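Local coordinates for protein possible marr-transcriptional regulator (Streptomyces coelicolor, PDB 4B8X) that belongs to the MarR family of winged-helix transcriptional regulators and probably binds DNA to control gene expression, as a dimer in the usual manner of this family, at the interface of chains A and B. Numbering follows the deposited sequence. Chains: chain A/B, Possible marr-transcriptional regulator.

Contact 1: the interface of chains A and B. Residues chain A 119, 130, 134; chain B 6, 9-10, 12-13, 134.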
# COMPACT_ATOMS: atom_id res chain seq x y z
N LEU A 119 6.13 6.87 -12.62
CA LEU A 119 6.38 8.24 -12.17
C LEU A 119 6.92 9.13 -13.27
O LEU A 119 7.37 10.23 -13.00
CB LEU A 119 7.37 8.21 -10.99
CG LEU A 119 6.75 7.65 -9.69
CD1 LEU A 119 7.80 7.23 -8.68
CD2 LEU A 119 5.79 8.65 -9.07
N ILE A 130 10.12 13.85 -3.63
CA ILE A 130 9.33 12.77 -3.03
C ILE A 130 10.21 11.92 -2.10
O ILE A 130 9.86 11.64 -0.96
CB ILE A 130 8.65 11.93 -4.11
CG1 ILE A 130 7.52 12.76 -4.76
CG2 ILE A 130 8.14 10.61 -3.53
CD1 ILE A 130 6.96 12.21 -6.05
N LEU A 134 9.95 12.03 2.31
CA LEU A 134 9.55 10.83 3.03
C LEU A 134 10.71 10.20 3.79
O LEU A 134 10.51 9.26 4.57
CB LEU A 134 8.95 9.82 2.06
CG LEU A 134 7.66 10.27 1.36
CD1 LEU A 134 7.23 9.24 0.32
CD2 LEU A 134 6.56 10.56 2.38
N SER B 6 13.26 7.53 -10.20
CA SER B 6 11.99 6.83 -10.13
C SER B 6 12.01 5.69 -9.11
O SER B 6 11.01 5.44 -8.42
CB SER B 6 11.56 6.35 -11.52
OG SER B 6 12.40 5.32 -11.99
N ALA B 9 11.96 7.15 -5.59
CA ALA B 9 10.66 7.70 -5.26
C ALA B 9 9.62 6.60 -5.02
O ALA B 9 8.87 6.67 -4.04
CB ALA B 9 10.22 8.68 -6.34
N ILE B 10 9.54 5.58 -5.89
CA ILE B 10 8.55 4.54 -5.67
C ILE B 10 8.86 3.79 -4.38
O ILE B 10 7.94 3.48 -3.62
CB ILE B 10 8.35 3.57 -6.86
CG1 ILE B 10 7.07 2.74 -6.65
CG2 ILE B 10 9.58 2.70 -7.11
CD1 ILE B 10 6.66 1.90 -7.85
N SER B 12 10.26 4.95 -1.73
CA SER B 12 9.89 5.83 -0.65
C SER B 12 8.39 5.83 -0.37
O SER B 12 7.96 5.81 0.78
CB SER B 12 10.33 7.25 -0.94
OG SER B 12 11.74 7.31 -0.94
N ILE B 13 7.60 5.89 -1.45
CA ILE B 13 6.14 5.88 -1.33
C ILE B 13 5.67 4.55 -0.76
O ILE B 13 4.81 4.52 0.13
CB ILE B 13 5.46 6.19 -2.67
CG1 ILE B 13 5.69 7.66 -3.05
CG2 ILE B 13 3.98 5.82 -2.66
CD1 ILE B 13 5.43 7.95 -4.51
N LEU B 134 2.33 14.92 -4.13
CA LEU B 134 1.66 13.74 -4.67
C LEU B 134 0.37 14.11 -5.42
O LEU B 134 -0.24 13.27 -6.08
CB LEU B 134 1.41 12.72 -3.58
CG LEU B 134 2.67 12.17 -2.92
CD1 LEU B 134 2.33 11.25 -1.75
CD2 LEU B 134 3.56 11.45 -3.93
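A:Ile130 and B:Ile13 meet where helix 129-140 of one subunit packs on helix 5-28 of the other, in the dimerisation region typical of MarR family winged-helix regulators. It is a worked example of how branched aliphatic side chains from terminal helices interdigitate across a two-fold axis.

Among the carbon-to-carbon contacts, the beta-branch of A:Ile130 leads. Its methyl CG2 stands 3.9 Å from CG1 of B:Ile13 and touches CD1 of the same residue as well, the two side chains crossing obliquely. The torsion of A:Ile130 (chi1 -71°) sets CG2 anti to the backbone nitrogen and sends CG1 beside it, and the two branches therefore serve different partners. CG2 also faces the methyl CB of B:Ala9 at 4.0 Å, while the delta-methyl CD1 reaches over to CD2 of B:Leu134, 4.1 Å away. A:Leu119, from the loop before helix 129-140, approaches B:Ala9 from another direction and puts its CD1 methyl 3.7 Å from B:Ala9 CB. The small alanine is thus shared by a loop leucine and a helix isoleucine.

A second class of contact sets methyl groups against backbone. The side chain of A:Leu134 is extended at its second torsion (chi2 175°), which carries CD1 onto a face of the peptide group that follows B:Ser12. There CD1 lies 3.5 Å from the carbonyl oxygen O of B:Ser12, above the plane of the group and displaced towards that oxygen. The same methyl rests 3.9 Å from CA of B:Ile13, and it also touches the CB of B:Ser12. Near the start of the helix, CD1 of A:Leu119 settles against main chain too, 3.7 Å from the backbone N of B:Ile10 and within touch of the carbonyl oxygen of B:Ser6.

Contact 2: the interface of chains A and B. Residues chain A 12, 16-17, 20, 119; chain B 13, 134, 137.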
# COMPACT_ATOMS: atom_id res chain seq x y z
N SER A 12 -2.86 11.04 0.73
CA SER A 12 -2.02 11.18 -0.42
C SER A 12 -1.05 10.01 -0.61
O SER A 12 -0.88 9.53 -1.73
CB SER A 12 -1.19 12.48 -0.35
OG SER A 12 -2.00 13.63 -0.29
N ALA A 16 -1.20 7.37 -3.61
CA ALA A 16 -0.05 7.25 -4.49
C ALA A 16 0.42 5.81 -4.55
O ALA A 16 0.76 5.29 -5.62
CB ALA A 16 1.08 8.17 -4.03
N GLN A 17 0.44 5.13 -3.41
CA GLN A 17 0.89 3.75 -3.38
C GLN A 17 -0.05 2.87 -4.22
O GLN A 17 0.42 2.00 -4.94
CB GLN A 17 0.98 3.26 -1.94
CG GLN A 17 1.55 1.86 -1.83
CD GLN A 17 0.54 0.74 -1.81
OE1 GLN A 17 -0.65 0.96 -1.79
NE2 GLN A 17 1.04 -0.49 -1.82
N LEU A 20 0.49 3.65 -8.06
CA LEU A 20 1.73 3.10 -8.57
C LEU A 20 1.74 1.58 -8.54
O LEU A 20 2.21 0.95 -9.49
CB LEU A 20 2.93 3.66 -7.79
CG LEU A 20 3.14 5.16 -7.94
CD1 LEU A 20 4.31 5.60 -7.07
CD2 LEU A 20 3.36 5.56 -9.38
N LEU A 119 6.13 6.87 -12.62
CA LEU A 119 6.38 8.24 -12.17
C LEU A 119 6.92 9.13 -13.27
O LEU A 119 7.37 10.23 -13.00
CB LEU A 119 7.37 8.21 -10.99
CG LEU A 119 6.75 7.65 -9.69
CD1 LEU A 119 7.80 7.23 -8.68
CD2 LEU A 119 5.79 8.65 -9.07
N ILE B 13 7.60 5.89 -1.45
CA ILE B 13 6.14 5.88 -1.33
C ILE B 13 5.67 4.55 -0.76
O ILE B 13 4.81 4.52 0.13
CB ILE B 13 5.46 6.19 -2.67
CG1 ILE B 13 5.69 7.66 -3.05
CG2 ILE B 13 3.98 5.82 -2.66
CD1 ILE B 13 5.43 7.95 -4.51
N LEU B 134 2.33 14.92 -4.13
CA LEU B 134 1.66 13.74 -4.67
C LEU B 134 0.37 14.11 -5.42
O LEU B 134 -0.24 13.27 -6.08
CB LEU B 134 1.41 12.72 -3.58
CG LEU B 134 2.67 12.17 -2.92
CD1 LEU B 134 2.33 11.25 -1.75
CD2 LEU B 134 3.56 11.45 -3.93
N LEU B 137 -0.05 13.29 -9.35
CA LEU B 137 -0.24 11.87 -9.61
C LEU B 137 -1.71 11.48 -9.39
O LEU B 137 -2.32 10.73 -10.16
CB LEU B 137 0.67 11.07 -8.69
CG LEU B 137 0.78 9.57 -8.92
CD1 LEU B 137 1.47 9.26 -10.25
CD2 LEU B 137 1.52 8.92 -7.76
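The peptide group joining A:Ala16 to A:Gln17 takes the CG2 methyl of B:Ile13 on one face, almost directly above the nitrogen, with CG2 3.7 Å from N of A:Gln17. Beside this face stands the CB of A:Ala16, which touches the same methyl, and CB of A:Gln17 meets CG2 of B:Ile13 too. One turn earlier in helix 5-28, the peptide group following A:Ser12 is covered in like fashion: CD1 of B:Leu134 sits over its face, 3.6 Å from the carbonyl oxygen O of A:Ser12.

The rest is aliphatic, and illustrates how a small residue lets a partner helix come close. A:Ala16 offers its methyl CB to B:Ile13, B:Leu134 and B:Leu137. CD2 of B:Leu137 lies 3.8 Å from this CB, and both methyls of B:Leu134 approach it from the neighbouring turn, CD1 at 4.0 Å. In B:Leu137 the first torsion sets CG anti to the backbone nitrogen (chi1 -172°), and from there its CD2 methyl points into the groove between A:Ala16 and A:Leu20.

A:Leu20 closes the other end of the patch. Its CD1 methyl meets the delta-methyl CD1 of B:Ile13 at 3.7 Å, the two side chains crossing at about a right angle. Against B:Leu137 it again runs roughly perpendicular, with its CG 4.1 Å from CD2 of that leucine. A:Leu119 contributes more loosely from its loop, its CD2 methyl being 4.5 Å from CD2 of B:Leu137.

By seating B:Ile13, B:Leu134 and B:Leu137 along helix 5-28 of chain A, the site joins the two subunits and would help set how their winged-helix DNA-binding regions are placed relative to each other.

Contact 1 and contact 2 are neighbouring parts of one two-fold symmetric interface, the centres of their C-alpha atoms lying about 7 Å apart. A:Leu119, B:Ile13 and B:Leu134 belong to both. Each packs helix 5-28 against helix 129-140 of the opposite subunit; contact 1 also pairs the two helices 129-140, and contact 2 the two helices 5-28. The terminal helices of the two subunits thus pack against one another. The CG1-CD1 branch of B:Ile13 serves both contacts, CD1 touching A:Ile130 in one and A:Leu20 in the other, while CG2 serves contact 2, making them one continuous apolar interface.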